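Local coordinates for putative p22 protein (Leishmania major, PDB 1YQF) that is of unknown function but, as a homologue of human p32 in the MAM33 mitochondrial glycoprotein family, probably forms a homotrimer, at the interface of chains A and B. Numbering follows the deposited sequence. Chains: chain A/B, hypothetical protein Lmaj011689.

Contact 1: the interface of chains A and B. Residues chain A 26-27, 30-31, 34, 195, 198; chain B 106, 157-158, 161-162, 165.
Helix-on-helix packing between two copies of one chain forms this apolar part of a subunit interface in the deposited trimer, an assembly consistent with the ring-shaped trimers of the p32 family. The N-terminal helix 23-39 of chain A lies against helix 156-168 of chain B, and the C-terminal helix 173-202 of chain A adds A:Leu195 and A:Met198. A:Leu27 carries the centre. With CG anti to the backbone N (chi1 -179°), its two methyls divide the work: CD1 presses on B:Val162 CG2 at 3.5 Å, a tight contact, while CD2 lies over the face of the B:Tyr165 ring, toward its rim, 3.8 Å from B:Tyr165 CD2. B:Leu158, also with CG anti to its backbone N, enters from the other chain. Its CD1 meets A:Thr31 CG2 at 3.4 Å, the two side chains crossing nearly at right angles, and lies 3.8 Å from A:Ala30 CB; its CD2 turns to A:Leu195. The A:Thr31 hydroxyl OG1 bonds back to A:Leu27 O at 3.1 Å, one turn earlier, in a rotamer (chi1 51°) that leaves CG2 facing B:Leu158; the bond may hold it there. A:Met198, bent at chi3 (-88°), brings CE to 3.8 Å from B:Val162 CG2 and 4.0 Å from B:Met106 CE. The B:Cys161 thiol makes a weak hydrogen bond to the carbonyl of A:Ala26. The site joins the terminal helices of one subunit to a neighbouring subunit, chiefly through aliphatic side chains.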
ATOM      1  N   ALA A  26      -3.012  20.350  31.935  1.00 46.98           N
ATOM      2  CA  ALA A  26      -2.369  19.173  32.515  1.00 44.85           C
ATOM      3  C   ALA A  26      -1.541  18.433  31.470  1.00 42.91           C
ATOM      4  O   ALA A  26      -0.570  17.756  31.812  1.00 42.94           O
ATOM      5  CB  ALA A  26      -3.407  18.238  33.120  1.00 44.70           C
ATOM      6  N   LEU A  27      -1.934  18.551  30.203  1.00 40.51           N
ATOM      7  CA  LEU A  27      -1.159  17.981  29.106  1.00 38.60           C
ATOM      8  C   LEU A  27       0.139  18.770  28.961  1.00 38.05           C
ATOM      9  O   LEU A  27       1.203  18.184  28.803  1.00 37.69           O
ATOM     10  CB  LEU A  27      -1.952  17.998  27.790  1.00 37.82           C
ATOM     11  CG  LEU A  27      -1.241  17.404  26.560  1.00 36.33           C
ATOM     12  CD1 LEU A  27      -0.934  15.926  26.746  1.00 35.41           C
ATOM     13  CD2 LEU A  27      -2.064  17.608  25.295  1.00 35.36           C
ATOM     14  N   ALA A  30       2.436  17.777  31.598  1.00 37.00           N
ATOM     15  CA  ALA A  30       2.858  16.403  31.332  1.00 36.44           C
ATOM     16  C   ALA A  30       3.951  16.331  30.267  1.00 35.85           C
ATOM     17  O   ALA A  30       4.920  15.600  30.429  1.00 35.90           O
ATOM     18  CB  ALA A  30       1.660  15.550  30.917  1.00 36.31           C
ATOM     19  N   THR A  31       3.792  17.084  29.183  1.00 35.15           N
ATOM     20  CA  THR A  31       4.788  17.104  28.111  1.00 34.90           C
ATOM     21  C   THR A  31       6.046  17.822  28.579  1.00 34.34           C
ATOM     22  O   THR A  31       7.151  17.406  28.257  1.00 34.05           O
ATOM     23  CB  THR A  31       4.242  17.778  26.835  1.00 34.73           C
ATOM     24  OG1 THR A  31       3.681  19.064  27.150  1.00 35.94           O
ATOM     25  CG2 THR A  31       3.085  16.988  26.252  1.00 34.27           C
ATOM     26  N   GLU A  34       7.981  15.485  30.727  1.00 35.72           N
ATOM     27  CA  GLU A  34       8.625  14.459  29.911  1.00 36.19           C
ATOM     28  C   GLU A  34       9.836  15.027  29.172  1.00 35.74           C
ATOM     29  O   GLU A  34      10.857  14.362  29.061  1.00 35.31           O
ATOM     30  CB  GLU A  34       7.636  13.846  28.914  1.00 36.68           C
ATOM     31  CG  GLU A  34       6.534  13.013  29.555  1.00 38.60           C
ATOM     32  CD  GLU A  34       7.062  11.894  30.430  1.00 40.28           C
ATOM     33  OE1 GLU A  34       7.757  11.002  29.898  1.00 40.06           O
ATOM     34  OE2 GLU A  34       6.783  11.911  31.651  1.00 41.85           O
ATOM     35  N   LEU A 195       7.614  16.045  21.500  1.00 24.74           N
ATOM     36  CA  LEU A 195       7.163  16.474  22.822  1.00 25.18           C
ATOM     37  C   LEU A 195       7.002  17.990  22.879  1.00 26.90           C
ATOM     38  O   LEU A 195       6.005  18.493  23.386  1.00 27.08           O
ATOM     39  CB  LEU A 195       8.152  16.029  23.896  1.00 24.43           C
ATOM     40  CG  LEU A 195       8.199  14.538  24.215  1.00 22.37           C
ATOM     41  CD1 LEU A 195       9.378  14.241  25.122  1.00 22.40           C
ATOM     42  CD2 LEU A 195       6.907  14.086  24.867  1.00 21.96           C
ATOM     43  N   MET A 198       3.881  19.007  20.788  1.00 33.11           N
ATOM     44  CA  MET A 198       2.630  18.721  21.479  1.00 33.50           C
ATOM     45  C   MET A 198       2.440  19.698  22.632  1.00 33.69           C
ATOM     46  O   MET A 198       1.316  20.088  22.944  1.00 33.29           O
ATOM     47  CB  MET A 198       2.607  17.293  22.016  1.00 33.77           C
ATOM     48  CG  MET A 198       1.334  16.981  22.784  1.00 35.25           C
ATOM     49  SD  MET A 198       1.271  15.311  23.364  1.00 39.06           S
ATOM     50  CE  MET A 198       0.535  14.513  21.952  1.00 39.03           C
TER
ATOM     51  N   MET B 106      -2.711  18.405  14.730  1.00 39.65           N
ATOM     52  CA  MET B 106      -2.452  17.105  15.333  1.00 38.82           C
ATOM     53  C   MET B 106      -3.311  16.076  14.616  1.00 37.56           C
ATOM     54  O   MET B 106      -4.450  16.359  14.268  1.00 37.35           O
ATOM     55  CB  MET B 106      -2.814  17.128  16.815  1.00 39.24           C
ATOM     56  CG  MET B 106      -2.516  15.826  17.544  1.00 40.74           C
ATOM     57  SD  MET B 106      -3.267  15.751  19.174  1.00 44.16           S
ATOM     58  CE  MET B 106      -2.171  16.800  20.096  1.00 43.64           C
ATOM     59  N   ASP B 157       1.145   8.705  32.401  1.00 52.39           N
ATOM     60  CA  ASP B 157       0.595   9.991  32.833  1.00 50.78           C
ATOM     61  C   ASP B 157       0.340  10.922  31.644  1.00 49.05           C
ATOM     62  O   ASP B 157      -0.670  11.624  31.610  1.00 48.74           O
ATOM     63  CB  ASP B 157       1.520  10.677  33.844  1.00 50.85           C
ATOM     64  CG  ASP B 157       0.951  11.993  34.356  1.00 51.08           C
ATOM     65  OD1 ASP B 157      -0.258  12.047  34.681  1.00 50.53           O
ATOM     66  OD2 ASP B 157       1.638  13.029  34.460  1.00 51.48           O
ATOM     67  N   LEU B 158       1.263  10.929  30.680  1.00 46.88           N
ATOM     68  CA  LEU B 158       1.090  11.697  29.448  1.00 45.23           C
ATOM     69  C   LEU B 158      -0.006  11.094  28.574  1.00 44.00           C
ATOM     70  O   LEU B 158      -0.751  11.826  27.928  1.00 43.78           O
ATOM     71  CB  LEU B 158       2.402  11.766  28.658  1.00 45.06           C
ATOM     72  CG  LEU B 158       2.370  12.481  27.297  1.00 44.93           C
ATOM     73  CD1 LEU B 158       2.074  13.964  27.455  1.00 44.58           C
ATOM     74  CD2 LEU B 158       3.682  12.281  26.557  1.00 45.22           C
ATOM     75  N   CYS B 161      -3.352  12.163  29.957  1.00 39.62           N
ATOM     76  CA  CYS B 161      -3.597  13.566  29.609  1.00 39.01           C
ATOM     77  C   CYS B 161      -4.005  13.799  28.151  1.00 38.94           C
ATOM     78  O   CYS B 161      -4.767  14.724  27.872  1.00 39.19           O
ATOM     79  CB  CYS B 161      -2.373  14.421  29.936  1.00 38.84           C
ATOM     80  SG  CYS B 161      -2.091  14.644  31.703  1.00 37.72           S
ATOM     81  N   VAL B 162      -3.500  12.978  27.230  1.00 38.53           N
ATOM     82  CA  VAL B 162      -3.870  13.101  25.820  1.00 38.38           C
ATOM     83  C   VAL B 162      -5.286  12.581  25.587  1.00 39.17           C
ATOM     84  O   VAL B 162      -6.035  13.158  24.802  1.00 38.77           O
ATOM     85  CB  VAL B 162      -2.893  12.355  24.892  1.00 37.87           C
ATOM     86  CG1 VAL B 162      -3.474  12.213  23.488  1.00 37.14           C
ATOM     87  CG2 VAL B 162      -1.568  13.087  24.824  1.00 37.95           C
ATOM     88  N   TYR B 165      -7.567  15.094  26.944  1.00 42.13           N
ATOM     89  CA  TYR B 165      -7.527  16.163  25.950  1.00 42.70           C
ATOM     90  C   TYR B 165      -8.486  15.879  24.785  1.00 43.19           C
ATOM     91  O   TYR B 165      -9.165  16.785  24.307  1.00 43.32           O
ATOM     92  CB  TYR B 165      -6.091  16.358  25.441  1.00 42.72           C
ATOM     93  CG  TYR B 165      -5.950  17.413  24.370  1.00 43.30           C
ATOM     94  CD1 TYR B 165      -6.141  17.098  23.029  1.00 43.70           C
ATOM     95  CD2 TYR B 165      -5.617  18.723  24.694  1.00 44.25           C
ATOM     96  CE1 TYR B 165      -6.015  18.059  22.043  1.00 44.47           C
ATOM     97  CE2 TYR B 165      -5.487  19.696  23.711  1.00 44.50           C
ATOM     98  CZ  TYR B 165      -5.689  19.355  22.388  1.00 44.81           C
ATOM     99  OH  TYR B 165      -5.566  20.308  21.405  1.00 46.63           O
TER

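Contact 2: the interface of chains A and B. Residues chain A 187, 190-191, 194, 198; chain B 122-124, 146, 148-149, 154, 158.
In this p32/MAM33-family trimer interface, A:Trp194 projects from the C-terminal helix 173-202 and is sandwiched between groups of chain B. Its CG is anti to the backbone N (chi1 -177°), and chi2 of 90° turns the indole so that its faces meet different partners. B:Pro149 points its CD-CG edge at one face: CD stands 3.5 Å from the centroid of the five-membered ring and CG 3.7 Å from that of the six-membered ring, both CH-pi contacts. B:Phe124 approaches the opposite face toward its rim, the planes 62° apart in an edge-to-face pair. Along the indole edge, A:Trp194 NE1 donates to the backbone carbonyl B:Ile122 O at 3.1 Å. The bond is bent at the hydrogen, and the donor also stands above the carbonyl plane, not on a lone pair. B:Ile122 CG2 touches A:Trp194 CZ2 at 3.6 Å, and B:Leu154 meets the far end of the indole tip to tip, CD2 to CH2. Toward the start of the helix, the ring of loop residue B:Tyr146 packs on A:Asp190, one turn before A:Trp194. A:Asp190 CB rests over the centre of that ring, 3.4 Å from the centroid, while the backbone N of B:Gly148 backs the other face. The B:Tyr146 OH donates to A:Glu187 OE2 at 2.9 Å, using the syn lone pair of the carboxylate. A:Met198 sets CA and CB against the B:Phe124 tip, CA 3.6 Å from its CZ, while CE turns to B:Ile122 CG2.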
ATOM      1  N   GLU A 187      15.432   8.406  16.300  1.00 32.26           N
ATOM      2  CA  GLU A 187      14.099   8.219  16.870  1.00 33.27           C
ATOM      3  C   GLU A 187      13.959   9.009  18.167  1.00 31.88           C
ATOM      4  O   GLU A 187      12.907   9.568  18.444  1.00 31.13           O
ATOM      5  CB  GLU A 187      13.822   6.735  17.124  1.00 34.48           C
ATOM      6  CG  GLU A 187      12.551   6.446  17.916  1.00 39.72           C
ATOM      7  CD  GLU A 187      11.296   6.956  17.224  1.00 45.17           C
ATOM      8  OE1 GLU A 187      11.144   6.697  16.005  1.00 48.69           O
ATOM      9  OE2 GLU A 187      10.460   7.605  17.898  1.00 47.03           O
ATOM     10  N   ASP A 190      13.567  12.782  17.223  1.00 29.10           N
ATOM     11  CA  ASP A 190      12.232  13.104  16.734  1.00 28.56           C
ATOM     12  C   ASP A 190      11.207  13.091  17.860  1.00 27.59           C
ATOM     13  O   ASP A 190      10.296  13.913  17.875  1.00 26.82           O
ATOM     14  CB  ASP A 190      11.808  12.138  15.624  1.00 28.94           C
ATOM     15  CG  ASP A 190      12.467  12.453  14.297  1.00 30.38           C
ATOM     16  OD1 ASP A 190      12.632  13.650  13.979  1.00 33.47           O
ATOM     17  OD2 ASP A 190      12.860  11.567  13.511  1.00 32.48           O
ATOM     18  N   TYR A 191      11.362  12.162  18.800  1.00 26.66           N
ATOM     19  CA  TYR A 191      10.470  12.081  19.953  1.00 26.23           C
ATOM     20  C   TYR A 191      10.564  13.374  20.757  1.00 26.43           C
ATOM     21  O   TYR A 191       9.550  13.931  21.163  1.00 26.33           O
ATOM     22  CB  TYR A 191      10.820  10.868  20.829  1.00 26.00           C
ATOM     23  CG  TYR A 191      10.049  10.788  22.130  1.00 25.83           C
ATOM     24  CD1 TYR A 191       8.669  10.931  22.153  1.00 26.72           C
ATOM     25  CD2 TYR A 191      10.707  10.584  23.340  1.00 26.61           C
ATOM     26  CE1 TYR A 191       7.958  10.863  23.342  1.00 27.46           C
ATOM     27  CE2 TYR A 191      10.009  10.519  24.535  1.00 27.55           C
ATOM     28  CZ  TYR A 191       8.630  10.656  24.532  1.00 28.16           C
ATOM     29  OH  TYR A 191       7.926  10.592  25.716  1.00 28.01           O
ATOM     30  N   TRP A 194       8.847  16.029  18.989  1.00 24.18           N
ATOM     31  CA  TRP A 194       7.431  15.693  19.091  1.00 24.23           C
ATOM     32  C   TRP A 194       6.844  16.172  20.424  1.00 24.27           C
ATOM     33  O   TRP A 194       5.718  16.660  20.471  1.00 23.74           O
ATOM     34  CB  TRP A 194       7.277  14.177  18.928  1.00 24.26           C
ATOM     35  CG  TRP A 194       5.886  13.631  18.933  1.00 23.91           C
ATOM     36  CD1 TRP A 194       5.073  13.452  17.851  1.00 24.48           C
ATOM     37  CD2 TRP A 194       5.164  13.126  20.063  1.00 23.42           C
ATOM     38  NE1 TRP A 194       3.880  12.890  18.241  1.00 25.58           N
ATOM     39  CE2 TRP A 194       3.910  12.680  19.596  1.00 24.65           C
ATOM     40  CE3 TRP A 194       5.444  13.016  21.430  1.00 24.14           C
ATOM     41  CZ2 TRP A 194       2.944  12.134  20.441  1.00 24.39           C
ATOM     42  CZ3 TRP A 194       4.481  12.468  22.271  1.00 24.13           C
ATOM     43  CH2 TRP A 194       3.246  12.039  21.772  1.00 24.16           C
ATOM     44  N   MET A 198       3.881  19.007  20.788  1.00 33.11           N
ATOM     45  CA  MET A 198       2.630  18.721  21.479  1.00 33.50           C
ATOM     46  C   MET A 198       2.440  19.698  22.632  1.00 33.69           C
ATOM     47  O   MET A 198       1.316  20.088  22.944  1.00 33.29           O
ATOM     48  CB  MET A 198       2.607  17.293  22.016  1.00 33.77           C
ATOM     49  CG  MET A 198       1.334  16.981  22.784  1.00 35.25           C
ATOM     50  SD  MET A 198       1.271  15.311  23.364  1.00 39.06           S
ATOM     51  CE  MET A 198       0.535  14.513  21.952  1.00 39.03           C
TER
ATOM     52  N   ILE B 122      -0.142   9.166  17.130  1.00 37.00           N
ATOM     53  CA  ILE B 122      -0.243  10.622  17.224  1.00 35.93           C
ATOM     54  C   ILE B 122       0.921  11.252  16.481  1.00 35.51           C
ATOM     55  O   ILE B 122       2.081  10.916  16.743  1.00 34.97           O
ATOM     56  CB  ILE B 122      -0.216  11.093  18.686  1.00 35.80           C
ATOM     57  CG1 ILE B 122      -1.402  10.530  19.459  1.00 36.15           C
ATOM     58  CG2 ILE B 122      -0.232  12.626  18.762  1.00 35.10           C
ATOM     59  CD1 ILE B 122      -1.352  10.842  20.926  1.00 36.36           C
ATOM     60  N   ARG B 123       0.605  12.181  15.575  1.00 34.95           N
ATOM     61  CA  ARG B 123       1.616  12.891  14.801  1.00 34.86           C
ATOM     62  C   ARG B 123       1.215  14.347  14.558  1.00 34.87           C
ATOM     63  O   ARG B 123       0.147  14.787  14.988  1.00 34.43           O
ATOM     64  CB  ARG B 123       1.867  12.170  13.476  1.00 35.01           C
ATOM     65  CG  ARG B 123       0.636  11.970  12.604  1.00 35.85           C
ATOM     66  CD  ARG B 123       0.897  11.045  11.431  1.00 36.81           C
ATOM     67  NE  ARG B 123       1.971  11.578  10.601  1.00 37.61           N
ATOM     68  CZ  ARG B 123       2.431  11.019   9.492  1.00 37.72           C
ATOM     69  NH1 ARG B 123       1.919   9.879   9.039  1.00 37.00           N
ATOM     70  NH2 ARG B 123       3.416  11.614   8.833  1.00 38.20           N
ATOM     71  N   PHE B 124       2.085  15.092  13.878  1.00 35.19           N
ATOM     72  CA  PHE B 124       1.892  16.525  13.672  1.00 35.89           C
ATOM     73  C   PHE B 124       2.294  16.986  12.280  1.00 38.08           C
ATOM     74  O   PHE B 124       3.105  16.354  11.603  1.00 38.61           O
ATOM     75  CB  PHE B 124       2.693  17.323  14.701  1.00 34.98           C
ATOM     76  CG  PHE B 124       2.140  17.244  16.094  1.00 31.85           C
ATOM     77  CD1 PHE B 124       1.045  18.013  16.467  1.00 28.94           C
ATOM     78  CD2 PHE B 124       2.718  16.402  17.035  1.00 29.29           C
ATOM     79  CE1 PHE B 124       0.539  17.942  17.753  1.00 28.16           C
ATOM     80  CE2 PHE B 124       2.218  16.327  18.321  1.00 28.53           C
ATOM     81  CZ  PHE B 124       1.129  17.094  18.683  1.00 28.46           C
ATOM     82  N   TYR B 146       8.082  11.884  10.091  1.00 33.00           N
ATOM     83  CA  TYR B 146       8.025  11.218  11.386  1.00 32.53           C
ATOM     84  C   TYR B 146       6.575  10.918  11.720  1.00 32.58           C
ATOM     85  O   TYR B 146       5.762  11.831  11.779  1.00 32.51           O
ATOM     86  CB  TYR B 146       8.610  12.121  12.469  1.00 32.21           C
ATOM     87  CG  TYR B 146       8.622  11.510  13.855  1.00 31.54           C
ATOM     88  CD1 TYR B 146       9.181  10.256  14.083  1.00 30.47           C
ATOM     89  CD2 TYR B 146       8.092  12.199  14.942  1.00 30.11           C
ATOM     90  CE1 TYR B 146       9.206   9.701  15.357  1.00 30.42           C
ATOM     91  CE2 TYR B 146       8.114  11.651  16.217  1.00 30.07           C
ATOM     92  CZ  TYR B 146       8.668  10.408  16.420  1.00 30.39           C
ATOM     93  OH  TYR B 146       8.689   9.875  17.693  1.00 30.37           O
ATOM     94  N   GLY B 148       5.480   9.589  14.524  1.00 32.84           N
ATOM     95  CA  GLY B 148       5.238   9.674  15.955  1.00 33.31           C
ATOM     96  C   GLY B 148       5.785   8.480  16.713  1.00 33.94           C
ATOM     97  O   GLY B 148       6.087   7.446  16.117  1.00 33.77           O
ATOM     98  N   PRO B 149       5.886   8.598  18.035  1.00 35.24           N
ATOM     99  CA  PRO B 149       6.421   7.506  18.850  1.00 36.98           C
ATOM    100  C   PRO B 149       5.391   6.393  18.925  1.00 39.25           C
ATOM    101  O   PRO B 149       4.284   6.564  18.416  1.00 39.17           O
ATOM    102  CB  PRO B 149       6.614   8.163  20.217  1.00 36.82           C
ATOM    103  CG  PRO B 149       5.536   9.189  20.270  1.00 35.59           C
ATOM    104  CD  PRO B 149       5.441   9.731  18.869  1.00 34.67           C
ATOM    105  N   LEU B 154       4.572   5.069  25.578  1.00 55.28           N
ATOM    106  CA  LEU B 154       4.507   6.392  26.206  1.00 54.97           C
ATOM    107  C   LEU B 154       4.251   6.328  27.717  1.00 55.36           C
ATOM    108  O   LEU B 154       3.552   5.439  28.207  1.00 55.35           O
ATOM    109  CB  LEU B 154       3.425   7.256  25.536  1.00 54.66           C
ATOM    110  CG  LEU B 154       3.864   8.306  24.508  1.00 53.64           C
ATOM    111  CD1 LEU B 154       4.939   7.796  23.559  1.00 53.16           C
ATOM    112  CD2 LEU B 154       2.652   8.788  23.720  1.00 52.87           C
ATOM    113  N   LEU B 158       1.263  10.929  30.680  1.00 46.88           N
ATOM    114  CA  LEU B 158       1.090  11.697  29.448  1.00 45.23           C
ATOM    115  C   LEU B 158      -0.006  11.094  28.574  1.00 44.00           C
ATOM    116  O   LEU B 158      -0.751  11.826  27.928  1.00 43.78           O
ATOM    117  CB  LEU B 158       2.402  11.766  28.658  1.00 45.06           C
ATOM    118  CG  LEU B 158       2.370  12.481  27.297  1.00 44.93           C
ATOM    119  CD1 LEU B 158       2.074  13.964  27.455  1.00 44.58           C
ATOM    120  CD2 LEU B 158       3.682  12.281  26.557  1.00 45.22           C
TER

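Contact 3: the interface of chains A and B. Residues chain A 197-198, 201; chain B 98, 100, 104-106, 124, 165.
The last turn of the C-terminal helix 173-202 of chain A docks on the beta-sheet of chain B, a trimer contact of the p32/MAM33 family. A:Phe201 inserts its ring among side chains of strands 93-99, 105-112 and 117-125 and the loop between the first two. Its chi1 of -135° departs from a staggered position, which suggests some strain in reaching this site. B:Phe124 CE1 covers one face of the ring toward the rim, 3.7 Å from A:Phe201 CD1, with the two planes 55° apart in an edge-to-face arrangement. Over the opposite face lies the side-chain amide of B:Gln100, NE2 foremost, its plane turned 70° from the ring; the chain is bent at chi2, and CG also reaches A:Phe201 CE1 at 3.6 Å. The backbone carbonyl of B:Ile98 points at the ring edge in its plane, with B:Gln104 beside it, CB 3.6 Å from A:Phe201 CE1. B:Met106 CB packs 3.8 Å from A:Phe201 CZ, and the B:Tyr165 hydroxyl OH stands 3.5 Å from A:Phe201 CD2. A:Thr197 meets B:Phe124 tip to tip: its CG2, anti to the backbone N, sits over the ring face, 3.7 Å from B:Phe124 CG. No hydrogen bond crosses here.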
ATOM      1  N   THR A 197       6.483  19.970  20.341  1.00 31.99           N
ATOM      2  CA  THR A 197       5.399  20.355  19.444  1.00 32.26           C
ATOM      3  C   THR A 197       4.029  20.116  20.068  1.00 32.74           C
ATOM      4  O   THR A 197       3.120  20.921  19.890  1.00 32.45           O
ATOM      5  CB  THR A 197       5.515  19.585  18.122  1.00 32.32           C
ATOM      6  OG1 THR A 197       6.751  19.922  17.478  1.00 31.79           O
ATOM      7  CG2 THR A 197       4.434  20.014  17.125  1.00 32.48           C
ATOM      8  N   MET A 198       3.881  19.007  20.788  1.00 33.11           N
ATOM      9  CA  MET A 198       2.630  18.721  21.479  1.00 33.50           C
ATOM     10  C   MET A 198       2.440  19.698  22.632  1.00 33.69           C
ATOM     11  O   MET A 198       1.316  20.088  22.944  1.00 33.29           O
ATOM     12  CB  MET A 198       2.607  17.293  22.016  1.00 33.77           C
ATOM     13  CG  MET A 198       1.334  16.981  22.784  1.00 35.25           C
ATOM     14  SD  MET A 198       1.271  15.311  23.364  1.00 39.06           S
ATOM     15  CE  MET A 198       0.535  14.513  21.952  1.00 39.03           C
ATOM     16  N   PHE A 201       1.158  22.777  21.352  1.00 38.01           N
ATOM     17  CA  PHE A 201      -0.250  22.520  21.074  1.00 38.16           C
ATOM     18  C   PHE A 201      -1.127  22.691  22.308  1.00 38.76           C
ATOM     19  O   PHE A 201      -2.251  23.185  22.216  1.00 38.80           O
ATOM     20  CB  PHE A 201      -0.423  21.101  20.530  1.00 38.07           C
ATOM     21  CG  PHE A 201      -1.325  21.025  19.353  1.00 36.97           C
ATOM     22  CD1 PHE A 201      -0.857  21.363  18.094  1.00 35.36           C
ATOM     23  CD2 PHE A 201      -2.647  20.632  19.498  1.00 36.65           C
ATOM     24  CE1 PHE A 201      -1.686  21.300  16.999  1.00 35.64           C
ATOM     25  CE2 PHE A 201      -3.482  20.566  18.398  1.00 36.91           C
ATOM     26  CZ  PHE A 201      -2.996  20.903  17.149  1.00 35.51           C
TER
ATOM     27  N   ILE B  98      -6.958  18.004  14.507  1.00 40.67           N
ATOM     28  CA  ILE B  98      -7.194  19.178  15.343  1.00 42.21           C
ATOM     29  C   ILE B  98      -6.285  20.287  14.843  1.00 44.07           C
ATOM     30  O   ILE B  98      -5.079  20.201  15.008  1.00 44.00           O
ATOM     31  CB  ILE B  98      -6.864  18.880  16.823  1.00 42.00           C
ATOM     32  CG1 ILE B  98      -7.624  17.646  17.318  1.00 41.91           C
ATOM     33  CG2 ILE B  98      -7.179  20.098  17.699  1.00 42.35           C
ATOM     34  CD1 ILE B  98      -7.158  17.142  18.667  1.00 41.60           C
ATOM     35  N   GLN B 100      -4.998  24.297  14.751  1.00 53.55           N
ATOM     36  CA  GLN B 100      -4.928  25.564  15.469  1.00 55.73           C
ATOM     37  C   GLN B 100      -5.045  26.690  14.447  1.00 57.53           C
ATOM     38  O   GLN B 100      -4.857  26.468  13.238  1.00 57.65           O
ATOM     39  CB  GLN B 100      -3.602  25.688  16.235  1.00 55.93           C
ATOM     40  CG  GLN B 100      -3.308  24.555  17.231  1.00 56.80           C
ATOM     41  CD  GLN B 100      -4.228  24.557  18.449  1.00 57.88           C
ATOM     42  OE1 GLN B 100      -5.005  25.493  18.657  1.00 59.11           O
ATOM     43  NE2 GLN B 100      -4.137  23.506  19.259  1.00 57.57           N
ATOM     44  N   GLN B 104      -1.040  24.633  12.793  1.00 51.83           N
ATOM     45  CA  GLN B 104      -0.625  23.441  13.529  1.00 49.89           C
ATOM     46  C   GLN B 104      -1.750  22.417  13.600  1.00 47.25           C
ATOM     47  O   GLN B 104      -2.834  22.717  14.090  1.00 46.62           O
ATOM     48  CB  GLN B 104      -0.205  23.820  14.954  1.00 50.32           C
ATOM     49  CG  GLN B 104       1.047  24.676  15.052  1.00 51.83           C
ATOM     50  CD  GLN B 104       2.286  23.954  14.549  1.00 53.36           C
ATOM     51  OE1 GLN B 104       2.584  23.990  13.352  1.00 54.25           O
ATOM     52  NE2 GLN B 104       3.007  23.293  15.458  1.00 54.06           N
ATOM     53  N   THR B 105      -1.479  21.210  13.115  1.00 44.39           N
ATOM     54  CA  THR B 105      -2.475  20.150  13.067  1.00 42.08           C
ATOM     55  C   THR B 105      -1.956  18.895  13.749  1.00 40.99           C
ATOM     56  O   THR B 105      -0.900  18.383  13.391  1.00 40.69           O
ATOM     57  CB  THR B 105      -2.836  19.827  11.607  1.00 41.55           C
ATOM     58  OG1 THR B 105      -3.400  20.987  10.981  1.00 40.96           O
ATOM     59  CG2 THR B 105      -3.947  18.777  11.531  1.00 39.83           C
ATOM     60  N   MET B 106      -2.711  18.405  14.730  1.00 39.65           N
ATOM     61  CA  MET B 106      -2.452  17.105  15.333  1.00 38.82           C
ATOM     62  C   MET B 106      -3.311  16.076  14.616  1.00 37.56           C
ATOM     63  O   MET B 106      -4.450  16.359  14.268  1.00 37.35           O
ATOM     64  CB  MET B 106      -2.814  17.128  16.815  1.00 39.24           C
ATOM     65  CG  MET B 106      -2.516  15.826  17.544  1.00 40.74           C
ATOM     66  SD  MET B 106      -3.267  15.751  19.174  1.00 44.16           S
ATOM     67  CE  MET B 106      -2.171  16.800  20.096  1.00 43.64           C
ATOM     68  N   PHE B 124       2.085  15.092  13.878  1.00 35.19           N
ATOM     69  CA  PHE B 124       1.892  16.525  13.672  1.00 35.89           C
ATOM     70  C   PHE B 124       2.294  16.986  12.280  1.00 38.08           C
ATOM     71  O   PHE B 124       3.105  16.354  11.603  1.00 38.61           O
ATOM     72  CB  PHE B 124       2.693  17.323  14.701  1.00 34.98           C
ATOM     73  CG  PHE B 124       2.140  17.244  16.094  1.00 31.85           C
ATOM     74  CD1 PHE B 124       1.045  18.013  16.467  1.00 28.94           C
ATOM     75  CD2 PHE B 124       2.718  16.402  17.035  1.00 29.29           C
ATOM     76  CE1 PHE B 124       0.539  17.942  17.753  1.00 28.16           C
ATOM     77  CE2 PHE B 124       2.218  16.327  18.321  1.00 28.53           C
ATOM     78  CZ  PHE B 124       1.129  17.094  18.683  1.00 28.46           C
ATOM     79  N   TYR B 165      -7.567  15.094  26.944  1.00 42.13           N
ATOM     80  CA  TYR B 165      -7.527  16.163  25.950  1.00 42.70           C
ATOM     81  C   TYR B 165      -8.486  15.879  24.785  1.00 43.19           C
ATOM     82  O   TYR B 165      -9.165  16.785  24.307  1.00 43.32           O
ATOM     83  CB  TYR B 165      -6.091  16.358  25.441  1.00 42.72           C
ATOM     84  CG  TYR B 165      -5.950  17.413  24.370  1.00 43.30           C
ATOM     85  CD1 TYR B 165      -6.141  17.098  23.029  1.00 43.70           C
ATOM     86  CD2 TYR B 165      -5.617  18.723  24.694  1.00 44.25           C
ATOM     87  CE1 TYR B 165      -6.015  18.059  22.043  1.00 44.47           C
ATOM     88  CE2 TYR B 165      -5.487  19.696  23.711  1.00 44.50           C
ATOM     89  CZ  TYR B 165      -5.689  19.355  22.388  1.00 44.81           C
ATOM     90  OH  TYR B 165      -5.566  20.308  21.405  1.00 46.63           O
TER

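The three contacts form one continuous surface, the centres of their C-alpha atoms about 11 Å apart in each pairing. A:Met198 belongs to all three. Contact 1 and contact 2 also share B:Leu158, contact 1 and contact 3 share B:Met106 and B:Tyr165, and contact 2 and contact 3 share B:Phe124. On chain A, helix 173-202 runs through every contact, while helix 23-39 enters at contact 1. Contact 2 holds the stronger hydrogen bonds, and contacts 2 and 3 each place an edge-to-face ring pair on B:Phe124; contacts 1 and 3 are mainly apolar. Repeated between copies, such a surface would link the subunits of the deposited trimer.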